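Local coordinates for protein Abbfa_003403 (PDB 4ZXH) that probably assembles a small peptide product as a four-domain nonribosomal peptide synthetase, joining condensation, adenylation, carrier and thioesterase domains in one chain, at residues Leu744-Leu748 / Asn885-Gln889; Lys909-Thr915 / Pro938-Leu944. All blocks are in the same frame, centred on the assembly; numbering follows the deposited sequence.

Contact 1 of 2, residues Leu744-Leu748 / Asn885-Gln889; sequences LDTIL and NVLKQ
Asn885 reaches across to Thr746 and Ile747, while Lys888 runs its aliphatic chain up to the carboxylate of Asp745. Here the N-terminal end of helix 746-753, in the large AMP-binding portion of the adenylation domain, meets helix 880-888 of its small C-terminal portion, the two-part architecture of the ANL family. In that family the small part can swing relative to the large one, and the thin, partly exposed junction, burying 261 Å² in all, is consistent with a movable interface.

The amide oxygen OD1 of Asn885 rests 3.5 Å from Ile747 CG1, the two side chains sliding past each other in opposite directions. Asn885 ND2 is 3.4 Å from Thr746 OG1, but the angle is too poor for a hydrogen bond, and the side chains cross at about a right angle. Lys888 meets Asp745 similarly crosswise: its chain is bent at the last torsion (chi4 96°), and Lys888 NZ stands 3.7 Å from Asp745 OD2, a long salt bridge. The same carboxylate oxygen also meets the lysine's methylene groups, with Asp745 OD2 3.6 Å from Lys888 CE. Beyond Asn885, the CD1 end of Ile747 lies against the CG and NE2 atoms of Gln889.

Behind this first shell, Asp745 occupies the N-cap position of helix 746-753. Helix 880-888 is itself packed on its own subdomain through Leu887, which touches Ala896 and Val898, and Val886, which meets Leu928. On the other side Leu748 packs on Pro718 and Leu725, and Thr746 touches Ile783. Lys888 NZ has a second acidic partner in Asp895 OD1, a weak, long ion pair.

Contact 2 of 2, residues Lys909-Thr915 / Pro938-Leu944; sequences KLVAYVT and PSAFIRL
Lys909, in strand 907-916, lays its CB, CG and CD beside Ser939 OG. Next, the carbonyl oxygen of Leu910 takes the backbone N-H of Ser939, with Leu910 O to Ser939 N at 3.0 Å and the donor tilted 30° from the carbonyl plane, and accepts a second, weak hydrogen bond from Ala940 N. The Leu910 CB is near Pro938, and its side chain continues onto Leu880 and Ile883 of helix 880-888. Val911 turns to the other face, where its CG1, anti to the backbone N (chi1 -167°), lies 4.0 Å from Ile942 CD1.

From Ala912 onward the pairing is regular: Ala912 N bonds to Ala940 O at 2.8 Å, and Ala912 O receives Ile942 N. The two strands run parallel, joined by helix 921-931 in a beta-alpha-beta crossover, within the three-stranded mixed sheet of the C-terminal part of the adenylation domain. The methyl of Ala912 packs against Pro938 CG and against Phe941 CD1, with Ala912 CB 3.9 Å from each; the Phe941 side chain in turn touches Ile921, Lys925 and Leu928 of the crossover helix.

The ring of Tyr913 lies on the opposite face, side by side with Ile942, with CE1 3.6 Å from Ile942 CD1, while Leu944 CD1 approaches Tyr913 CD1. The Tyr913 hydroxyl is hydrogen-bonded to Pro961 O, and Phe960 meets the ring edge-to-face. Val914 N then bonds to Ile942 O. Leu944 N donates to Val914 O at 2.9 Å, and Arg943 CG runs 3.7 Å from Val914 O. At Thr915 the strand's other edge bonds through its backbone to Thr894 and Asp895 of strand 893-903.

Contact 1 closes before contact 2 opens along the chain, and their centres lie about 16 Å apart. They are joined through helix 880-888: while Asn885 and Lys888 face the large portion of the adenylation domain, Leu887 turns inward, its CD1 3.9 Å from Ala912 CB of contact 2. Contact 2 lies wholly within the C-terminal subdomain, whereas contact 1 joins that subdomain to its larger partner; a swing of the small part would be expected to alter contact 1 more than contact 2. No residue of either contact belongs to the phospholipid pocket or the potassium site.

Contact 1 of 2, residues Leu744-Leu748 / Asn885-Gln889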
loop_
_atom_site.group_PDB
_atom_site.type_symbol
_atom_site.label_atom_id
_atom_site.label_comp_id
_atom_site.label_asym_id
_atom_site.label_seq_id
_atom_site.Cartn_x
_atom_site.Cartn_y
_atom_site.Cartn_z
ATOM N N LEU A 744 -7.164 19.319 -5.890
ATOM C CA LEU A 744 -5.787 19.682 -6.163
ATOM C C LEU A 744 -4.882 18.632 -5.526
ATOM O O LEU A 744 -4.852 18.486 -4.297
ATOM C CB LEU A 744 -5.473 21.081 -5.631
ATOM C CG LEU A 744 -4.040 21.595 -5.777
ATOM C CD1 LEU A 744 -3.644 21.633 -7.225
ATOM C CD2 LEU A 744 -3.929 22.978 -5.188
ATOM N N ASP A 745 -4.179 17.875 -6.363
ATOM C CA ASP A 745 -3.256 16.854 -5.878
ATOM C C ASP A 745 -1.920 17.491 -5.528
ATOM O O ASP A 745 -1.583 18.560 -6.037
ATOM C CB ASP A 745 -3.063 15.723 -6.907
ATOM C CG ASP A 745 -2.723 16.234 -8.301
ATOM O OD1 ASP A 745 -3.418 17.147 -8.804
ATOM O OD2 ASP A 745 -1.730 15.752 -8.883
ATOM N N THR A 746 -1.164 16.833 -4.658
ATOM C CA THR A 746 0.081 17.400 -4.155
ATOM C C THR A 746 1.108 17.641 -5.268
ATOM O O THR A 746 1.818 18.649 -5.247
ATOM C CB THR A 746 0.685 16.497 -3.072
ATOM O OG1 THR A 746 0.690 15.156 -3.553
ATOM C CG2 THR A 746 -0.171 16.533 -1.813
ATOM N N ILE A 747 1.173 16.735 -6.243
ATOM C CA ILE A 747 2.134 16.879 -7.337
ATOM C C ILE A 747 1.903 18.165 -8.136
ATOM O O ILE A 747 2.848 18.900 -8.416
ATOM C CB ILE A 747 2.092 15.690 -8.323
ATOM C CG1 ILE A 747 2.128 14.346 -7.583
ATOM C CG2 ILE A 747 3.237 15.806 -9.343
ATOM C CD1 ILE A 747 3.439 14.034 -6.901
ATOM N N LEU A 748 0.654 18.435 -8.512
ATOM C CA LEU A 748 0.358 19.656 -9.262
ATOM C C LEU A 748 0.637 20.876 -8.402
ATOM O O LEU A 748 1.064 21.920 -8.891
ATOM C CB LEU A 748 -1.090 19.676 -9.743
ATOM C CG LEU A 748 -1.533 20.968 -10.442
ATOM C CD1 LEU A 748 -0.650 21.285 -11.638
ATOM C CD2 LEU A 748 -2.991 20.898 -10.860
ATOM N N ASN A 885 -1.001 9.637 -6.928
ATOM C CA ASN A 885 0.238 10.343 -6.622
ATOM C C ASN A 885 1.481 9.482 -6.822
ATOM O O ASN A 885 2.492 9.969 -7.357
ATOM C CB ASN A 885 0.205 10.891 -5.195
ATOM C CG ASN A 885 -0.617 12.178 -5.080
ATOM O OD1 ASN A 885 -0.691 12.975 -6.026
ATOM N ND2 ASN A 885 -1.246 12.379 -3.926
ATOM N N VAL A 886 1.419 8.211 -6.418
ATOM C CA VAL A 886 2.583 7.344 -6.582
ATOM C C VAL A 886 2.853 7.106 -8.080
ATOM O O VAL A 886 4.003 7.155 -8.526
ATOM C CB VAL A 886 2.425 5.986 -5.846
ATOM C CG1 VAL A 886 3.543 5.059 -6.230
ATOM C CG2 VAL A 886 2.441 6.178 -4.344
ATOM N N LEU A 887 1.797 6.874 -8.855
ATOM C CA LEU A 887 1.946 6.704 -10.293
ATOM C C LEU A 887 2.562 7.942 -10.963
ATOM O O LEU A 887 3.462 7.825 -11.781
ATOM C CB LEU A 887 0.595 6.386 -10.918
ATOM C CG LEU A 887 0.108 4.947 -10.783
ATOM C CD1 LEU A 887 -1.381 4.848 -11.111
ATOM C CD2 LEU A 887 0.896 4.042 -11.687
ATOM N N LYS A 888 2.088 9.131 -10.612
ATOM C CA LYS A 888 2.597 10.348 -11.242
ATOM C C LYS A 888 4.084 10.587 -10.973
ATOM O O LYS A 888 4.730 11.379 -11.654
ATOM C CB LYS A 888 1.804 11.564 -10.773
ATOM C CG LYS A 888 0.358 11.610 -11.246
ATOM C CD LYS A 888 -0.316 12.889 -10.724
ATOM C CE LYS A 888 -1.653 13.180 -11.388
ATOM N NZ LYS A 888 -2.847 12.695 -10.641
ATOM N N GLN A 889 4.633 9.899 -9.985
ATOM C CA GLN A 889 6.022 10.134 -9.592
ATOM C C GLN A 889 6.995 9.272 -10.397
ATOM O O GLN A 889 8.217 9.464 -10.322
ATOM C CB GLN A 889 6.205 9.892 -8.088
ATOM C CG GLN A 889 5.842 11.093 -7.232
ATOM C CD GLN A 889 5.854 10.798 -5.735
ATOM O OE1 GLN A 889 5.853 9.638 -5.304
ATOM N NE2 GLN A 889 5.875 11.859 -4.936
#

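Contact 2 of 2, residues Lys909-Thr915 / Pro938-Leu944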
loop_
_atom_site.group_PDB
_atom_site.type_symbol
_atom_site.label_atom_id
_atom_site.label_comp_id
_atom_site.label_asym_id
_atom_site.label_seq_id
_atom_site.Cartn_x
_atom_site.Cartn_y
_atom_site.Cartn_z
ATOM N N LYS A 909 -12.459 -4.352 -8.072
ATOM C CA LYS A 909 -11.037 -4.289 -8.373
ATOM C C LYS A 909 -10.638 -2.885 -8.811
ATOM O O LYS A 909 -11.455 -2.126 -9.342
ATOM C CB LYS A 909 -10.667 -5.290 -9.465
ATOM C CG LYS A 909 -10.626 -6.756 -9.061
ATOM C CD LYS A 909 -10.327 -7.596 -10.319
ATOM C CE LYS A 909 -10.174 -9.095 -10.062
ATOM N NZ LYS A 909 -8.957 -9.434 -9.266
ATOM N N LEU A 910 -9.372 -2.556 -8.580
ATOM C CA LEU A 910 -8.775 -1.279 -8.959
ATOM C C LEU A 910 -8.222 -1.291 -10.371
ATOM O O LEU A 910 -7.576 -2.261 -10.763
ATOM C CB LEU A 910 -7.648 -0.937 -7.995
ATOM C CG LEU A 910 -8.120 -0.591 -6.600
ATOM C CD1 LEU A 910 -6.914 -0.484 -5.683
ATOM C CD2 LEU A 910 -8.841 0.706 -6.684
ATOM N N VAL A 911 -8.457 -0.199 -11.109
ATOM C CA VAL A 911 -7.942 0.022 -12.476
ATOM C C VAL A 911 -7.117 1.289 -12.542
ATOM O O VAL A 911 -7.549 2.344 -12.058
ATOM C CB VAL A 911 -9.074 0.191 -13.503
ATOM C CG1 VAL A 911 -8.542 0.095 -14.929
ATOM C CG2 VAL A 911 -10.139 -0.825 -13.263
ATOM N N ALA A 912 -5.953 1.222 -13.164
ATOM C CA ALA A 912 -5.153 2.428 -13.325
ATOM C C ALA A 912 -5.043 2.819 -14.783
ATOM O O ALA A 912 -4.531 2.045 -15.600
ATOM C CB ALA A 912 -3.766 2.234 -12.729
ATOM N N TYR A 913 -5.527 4.012 -15.114
ATOM C CA TYR A 913 -5.330 4.584 -16.455
ATOM C C TYR A 913 -4.130 5.547 -16.433
ATOM O O TYR A 913 -3.994 6.357 -15.494
ATOM C CB TYR A 913 -6.592 5.312 -16.934
ATOM C CG TYR A 913 -7.858 4.486 -16.879
ATOM C CD1 TYR A 913 -8.324 3.804 -18.008
ATOM C CD2 TYR A 913 -8.585 4.390 -15.712
ATOM C CE1 TYR A 913 -9.484 3.034 -17.967
ATOM C CE2 TYR A 913 -9.744 3.627 -15.649
ATOM C CZ TYR A 913 -10.191 2.953 -16.779
ATOM O OH TYR A 913 -11.342 2.195 -16.704
ATOM N N VAL A 914 -3.242 5.454 -17.428
ATOM C CA VAL A 914 -2.066 6.330 -17.446
ATOM C C VAL A 914 -1.781 6.918 -18.830
ATOM O O VAL A 914 -2.093 6.294 -19.849
ATOM C CB VAL A 914 -0.811 5.589 -16.948
ATOM C CG1 VAL A 914 -0.953 5.231 -15.463
ATOM C CG2 VAL A 914 -0.578 4.344 -17.771
ATOM N N THR A 915 -1.215 8.130 -18.858
ATOM C CA THR A 915 -0.715 8.748 -20.106
ATOM C C THR A 915 0.733 9.123 -19.937
ATOM O O THR A 915 1.167 9.414 -18.830
ATOM C CB THR A 915 -1.449 10.050 -20.514
ATOM O OG1 THR A 915 -1.480 10.947 -19.393
ATOM C CG2 THR A 915 -2.838 9.790 -20.945
ATOM N N PRO A 938 -3.165 -1.735 -8.110
ATOM C CA PRO A 938 -4.198 -1.989 -9.126
ATOM C C PRO A 938 -4.080 -3.356 -9.768
ATOM O O PRO A 938 -2.976 -3.875 -9.923
ATOM C CB PRO A 938 -3.955 -0.882 -10.156
ATOM C CG PRO A 938 -3.391 0.224 -9.360
ATOM C CD PRO A 938 -2.491 -0.450 -8.345
ATOM N N SER A 939 -5.222 -3.928 -10.128
ATOM C CA SER A 939 -5.263 -5.216 -10.813
ATOM C C SER A 939 -5.165 -5.055 -12.336
ATOM O O SER A 939 -5.002 -6.047 -13.033
ATOM C CB SER A 939 -6.543 -5.968 -10.471
ATOM O OG SER A 939 -6.839 -5.866 -9.095
ATOM N N ALA A 940 -5.270 -3.820 -12.840
ATOM C CA ALA A 940 -5.218 -3.566 -14.285
ATOM C C ALA A 940 -4.644 -2.186 -14.631
ATOM O O ALA A 940 -4.866 -1.206 -13.926
ATOM C CB ALA A 940 -6.595 -3.727 -14.897
ATOM N N PHE A 941 -3.887 -2.143 -15.720
ATOM C CA PHE A 941 -3.221 -0.931 -16.187
ATOM C C PHE A 941 -3.565 -0.734 -17.646
ATOM O O PHE A 941 -3.422 -1.647 -18.447
ATOM C CB PHE A 941 -1.706 -1.030 -16.007
ATOM C CG PHE A 941 -1.274 -1.099 -14.567
ATOM C CD1 PHE A 941 -0.801 0.036 -13.914
ATOM C CD2 PHE A 941 -1.349 -2.300 -13.859
ATOM C CE1 PHE A 941 -0.403 -0.026 -12.573
ATOM C CE2 PHE A 941 -0.962 -2.370 -12.516
ATOM C CZ PHE A 941 -0.486 -1.231 -11.871
ATOM N N ILE A 942 -4.044 0.451 -17.981
ATOM C CA ILE A 942 -4.449 0.762 -19.335
ATOM C C ILE A 942 -3.767 2.059 -19.759
ATOM O O ILE A 942 -3.848 3.062 -19.044
ATOM C CB ILE A 942 -5.983 0.908 -19.433
ATOM C CG1 ILE A 942 -6.668 -0.390 -19.032
ATOM C CG2 ILE A 942 -6.421 1.297 -20.833
ATOM C CD1 ILE A 942 -8.161 -0.229 -18.900
ATOM N N ARG A 943 -3.085 2.049 -20.902
ATOM C CA ARG A 943 -2.524 3.292 -21.430
ATOM C C ARG A 943 -3.535 4.012 -22.304
ATOM O O ARG A 943 -4.249 3.399 -23.085
ATOM C CB ARG A 943 -1.246 3.031 -22.211
ATOM C CG ARG A 943 -0.422 4.273 -22.525
ATOM C CD ARG A 943 0.868 3.850 -23.184
ATOM N NE ARG A 943 1.737 4.937 -23.633
ATOM C CZ ARG A 943 2.931 4.725 -24.194
ATOM N NH1 ARG A 943 3.369 3.479 -24.369
ATOM N NH2 ARG A 943 3.688 5.742 -24.588
ATOM N N LEU A 944 -3.619 5.321 -22.131
ATOM C CA LEU A 944 -4.474 6.150 -22.961
ATOM C C LEU A 944 -3.622 7.280 -23.519
ATOM O O LEU A 944 -2.630 7.674 -22.910
ATOM C CB LEU A 944 -5.659 6.711 -22.160
ATOM C CG LEU A 944 -6.672 5.720 -21.581
ATOM C CD1 LEU A 944 -7.725 6.414 -20.718
ATOM C CD2 LEU A 944 -7.328 4.907 -22.665
#